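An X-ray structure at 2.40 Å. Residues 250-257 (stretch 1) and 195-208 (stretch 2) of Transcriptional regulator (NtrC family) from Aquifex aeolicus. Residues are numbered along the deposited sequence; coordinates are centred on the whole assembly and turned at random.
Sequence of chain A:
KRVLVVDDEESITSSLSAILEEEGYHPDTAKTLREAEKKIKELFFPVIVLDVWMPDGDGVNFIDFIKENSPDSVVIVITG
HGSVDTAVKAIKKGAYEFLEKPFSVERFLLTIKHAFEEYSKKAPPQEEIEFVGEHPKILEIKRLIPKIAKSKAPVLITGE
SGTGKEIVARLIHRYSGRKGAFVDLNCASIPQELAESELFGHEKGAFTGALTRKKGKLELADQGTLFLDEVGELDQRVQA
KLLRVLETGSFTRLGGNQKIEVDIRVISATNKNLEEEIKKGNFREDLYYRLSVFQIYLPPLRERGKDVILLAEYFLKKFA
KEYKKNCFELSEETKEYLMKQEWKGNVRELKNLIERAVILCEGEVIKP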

# COMPACT_ATOMS: atom_id res chain seq x y z
N SER A 250 14.48 -18.96 -9.60
CA SER A 250 13.09 -19.38 -9.74
C SER A 250 12.67 -20.29 -8.58
O SER A 250 13.51 -20.72 -7.79
CB SER A 250 12.85 -20.06 -11.08
OG SER A 250 13.60 -21.25 -11.20
N PHE A 251 11.38 -20.57 -8.49
CA PHE A 251 10.88 -21.51 -7.49
C PHE A 251 9.49 -22.00 -7.88
O PHE A 251 8.94 -21.62 -8.92
CB PHE A 251 10.82 -20.86 -6.11
CG PHE A 251 9.68 -19.91 -5.94
CD1 PHE A 251 8.46 -20.35 -5.44
CD2 PHE A 251 9.81 -18.58 -6.28
CE1 PHE A 251 7.40 -19.48 -5.29
CE2 PHE A 251 8.75 -17.70 -6.14
CZ PHE A 251 7.55 -18.15 -5.64
N THR A 252 8.91 -22.84 -7.04
CA THR A 252 7.55 -23.32 -7.26
C THR A 252 6.79 -23.22 -5.95
O THR A 252 7.39 -23.20 -4.88
CB THR A 252 7.56 -24.77 -7.75
OG1 THR A 252 8.28 -25.59 -6.83
CG2 THR A 252 8.23 -24.86 -9.11
N ARG A 253 5.47 -23.13 -6.03
CA ARG A 253 4.67 -23.07 -4.82
C ARG A 253 4.61 -24.43 -4.13
O ARG A 253 5.08 -25.44 -4.68
CB ARG A 253 3.26 -22.59 -5.13
CG ARG A 253 3.19 -21.15 -5.63
CD ARG A 253 1.76 -20.66 -5.65
NE ARG A 253 1.65 -19.24 -5.98
CZ ARG A 253 1.50 -18.77 -7.21
NH1 ARG A 253 1.47 -19.60 -8.24
NH2 ARG A 253 1.39 -17.46 -7.41
N LEU A 254 4.06 -24.46 -2.92
CA LEU A 254 3.78 -25.72 -2.26
C LEU A 254 2.57 -26.34 -2.93
O LEU A 254 1.46 -25.80 -2.87
CB LEU A 254 3.50 -25.51 -0.76
CG LEU A 254 4.62 -24.94 0.11
CD1 LEU A 254 4.22 -24.99 1.58
CD2 LEU A 254 5.95 -25.66 -0.13
N GLY A 255 2.79 -27.48 -3.59
CA GLY A 255 1.70 -28.20 -4.22
C GLY A 255 1.64 -27.99 -5.72
O GLY A 255 0.98 -28.75 -6.43
N GLY A 256 2.33 -26.97 -6.21
CA GLY A 256 2.33 -26.65 -7.62
C GLY A 256 3.62 -27.01 -8.32
O GLY A 256 4.64 -27.27 -7.68
N ASN A 257 3.58 -27.02 -9.65
CA ASN A 257 4.76 -27.33 -10.45
C ASN A 257 5.11 -26.22 -11.44
O ASN A 257 6.08 -26.32 -12.19
CB ASN A 257 4.55 -28.65 -11.21
CG ASN A 257 5.80 -29.09 -11.96
OD1 ASN A 257 6.92 -28.90 -11.50
ND2 ASN A 257 5.60 -29.67 -13.14
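Stretch 2 (195-208) AESELFGHEKGAFT

The two stretches are joined by a single beta bridge, and its two backbone hydrogen bonds both belong to one residue, Leu254. Its amide gives a nearly straight bond from Leu254 N to Gly201 O (2.9 Å, 171° at the hydrogen), and its carbonyl takes a weak one from Glu203 N to Leu254 O (3.3 Å, 148°). His202 lies between these two partners, its CA 4.6 Å from Leu254 CA, and its CA-H adds a contact from His202 CA to Leu254 O at 3.6 Å. The two chains run in the same direction here: Arg253 is nearest Phe200, Leu254 nearest His202, and Gly255 nearest Ala206.

Stretch 2 reaches this bridge from a helix, residues 195-200. Gly201 is the first residue to leave helical angles; its phi of 66° is easily adopted by glycine, and the turn leads into the extended backbone of His202. The last helical residue, Phe200, points its CB toward stretch 1 and meets Phe251, the end of whose side chain is likewise aromatic. The edge of Phe200 approaches the face of Phe251 in an offset arrangement, with ring centroids 5.7 Å apart, planes at 72°, and Phe200 CD1 3.5 Å from Phe251 CD1. Two flat, apolar rings suit this buried place. The carbonyl of Phe200 also receives a CA-H contact, Arg253 CA to Phe200 O at 3.4 Å.

Leu254 gives up more surface to the other stretch than any other residue. Its branched side chain, in the mt rotamer, spans helix and loop: Leu254 CD1 lies 3.7 Å from Ser197 CA, Leu254 CD2 lies 4.4 Å from Phe200 CB, and Leu254 CB packs 3.8 Å from Ala206 CB. The small methyl of Ala206 fits close to the backbone, with Ala206 CB also 3.4 Å from Leu254 O. Arg253 uses the aliphatic part of its chain, placing Arg253 CG 3.3 Å from Phe200 O and Arg253 CD 3.8 Å from Glu203 CB.

Beyond the bridge, stretch 1 turns through two glycines. Gly255, at phi 102° and psi -16°, has angles that would jam a CB against the preceding carbonyl oxygen. At Gly256 the constraint comes from the partner: Glu203, though poorly ordered, points toward stretch 1, and its carboxylate comes within 3.1 Å (Glu203 OE1 to Gly256 CA). A CB on Gly256 would lie 2.3 Å from Glu203 OE1, a clash with the side chain as modelled.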

# COMPACT_ATOMS: atom_id res chain seq x y z
N ALA A 195 6.74 -21.27 7.93
CA ALA A 195 7.71 -20.45 7.22
C ALA A 195 7.77 -20.83 5.74
O ALA A 195 7.59 -19.99 4.87
CB ALA A 195 9.08 -20.56 7.86
N GLU A 196 8.03 -22.11 5.47
CA GLU A 196 8.12 -22.59 4.09
C GLU A 196 6.88 -22.22 3.26
O GLU A 196 6.95 -22.11 2.04
CB GLU A 196 8.34 -24.10 4.05
CG GLU A 196 8.35 -24.69 2.65
CD GLU A 196 8.78 -26.14 2.63
OE1 GLU A 196 9.08 -26.69 3.71
OE2 GLU A 196 8.81 -26.74 1.53
N SER A 197 5.76 -22.03 3.94
CA SER A 197 4.51 -21.67 3.28
C SER A 197 4.42 -20.16 3.06
O SER A 197 3.92 -19.70 2.04
CB SER A 197 3.32 -22.14 4.11
OG SER A 197 2.15 -21.42 3.77
N GLU A 198 4.89 -19.40 4.04
CA GLU A 198 4.89 -17.95 3.95
C GLU A 198 5.75 -17.49 2.78
O GLU A 198 5.43 -16.51 2.11
CB GLU A 198 5.43 -17.34 5.24
CG GLU A 198 4.45 -17.37 6.37
CD GLU A 198 3.32 -16.40 6.15
OE1 GLU A 198 3.57 -15.18 6.20
OE2 GLU A 198 2.17 -16.86 5.92
N LEU A 199 6.84 -18.21 2.55
CA LEU A 199 7.79 -17.86 1.51
C LEU A 199 7.31 -18.29 0.13
O LEU A 199 7.33 -17.50 -0.82
CB LEU A 199 9.15 -18.50 1.78
CG LEU A 199 10.17 -17.77 2.66
CD1 LEU A 199 11.47 -18.56 2.73
CD2 LEU A 199 10.42 -16.38 2.12
N PHE A 200 6.91 -19.55 0.02
CA PHE A 200 6.63 -20.17 -1.28
C PHE A 200 5.17 -20.10 -1.69
O PHE A 200 4.83 -20.34 -2.85
CB PHE A 200 7.12 -21.62 -1.28
CG PHE A 200 8.61 -21.75 -1.18
CD1 PHE A 200 9.39 -21.70 -2.32
CD2 PHE A 200 9.22 -21.89 0.05
CE1 PHE A 200 10.77 -21.80 -2.23
CE2 PHE A 200 10.59 -22.00 0.15
CZ PHE A 200 11.37 -21.95 -1.00
N GLY A 201 4.30 -19.77 -0.75
CA GLY A 201 2.88 -19.76 -1.05
C GLY A 201 2.38 -21.15 -1.34
O GLY A 201 3.17 -22.09 -1.49
N HIS A 202 1.06 -21.30 -1.41
CA HIS A 202 0.46 -22.60 -1.68
C HIS A 202 -0.62 -22.46 -2.75
O HIS A 202 -1.13 -21.37 -3.00
CB HIS A 202 -0.12 -23.20 -0.41
CG HIS A 202 -0.98 -22.25 0.38
ND1 HIS A 202 -2.34 -22.17 0.22
CD2 HIS A 202 -0.65 -21.34 1.33
CE1 HIS A 202 -2.83 -21.25 1.03
NE2 HIS A 202 -1.82 -20.73 1.72
N GLU A 203 -0.96 -23.57 -3.38
CA GLU A 203 -1.92 -23.54 -4.46
C GLU A 203 -2.52 -24.91 -4.69
O GLU A 203 -1.81 -25.85 -5.05
CB GLU A 203 -1.24 -23.02 -5.73
CG GLU A 203 -1.95 -23.36 -7.02
CD GLU A 203 -1.35 -24.56 -7.70
OE1 GLU A 203 -0.17 -24.87 -7.41
OE2 GLU A 203 -2.04 -25.20 -8.52
N LYS A 204 -3.82 -25.03 -4.43
CA LYS A 204 -4.58 -26.27 -4.61
C LYS A 204 -4.67 -27.11 -3.33
O LYS A 204 -4.84 -28.33 -3.38
CB LYS A 204 -4.01 -27.10 -5.77
CG LYS A 204 -4.88 -28.27 -6.21
CD LYS A 204 -4.25 -29.01 -7.37
CE LYS A 204 -5.04 -30.26 -7.72
NZ LYS A 204 -6.47 -29.94 -7.98
N GLY A 205 -4.55 -26.45 -2.18
CA GLY A 205 -4.74 -27.11 -0.89
C GLY A 205 -3.51 -27.71 -0.26
O GLY A 205 -3.57 -28.81 0.29
N ALA A 206 -2.39 -27.00 -0.31
CA ALA A 206 -1.14 -27.48 0.27
C ALA A 206 -1.34 -27.89 1.73
O ALA A 206 -0.86 -28.94 2.17
CB ALA A 206 -0.05 -26.44 0.15
N PHE A 207 -2.03 -27.04 2.49
CA PHE A 207 -2.37 -27.35 3.87
C PHE A 207 -3.70 -28.07 3.91
O PHE A 207 -4.48 -28.02 2.96
CB PHE A 207 -2.40 -26.08 4.72
CG PHE A 207 -1.04 -25.50 4.98
CD1 PHE A 207 -0.45 -25.61 6.23
CD2 PHE A 207 -0.35 -24.84 3.98
CE1 PHE A 207 0.80 -25.09 6.47
CE2 PHE A 207 0.90 -24.31 4.22
CZ PHE A 207 1.48 -24.43 5.47
N THR A 208 -3.97 -28.75 5.03
CA THR A 208 -5.14 -29.61 5.16
C THR A 208 -6.43 -28.96 4.64
O THR A 208 -7.04 -28.13 5.32
CB THR A 208 -5.34 -30.07 6.62
OG1 THR A 208 -4.09 -30.53 7.15
CG2 THR A 208 -6.34 -31.21 6.68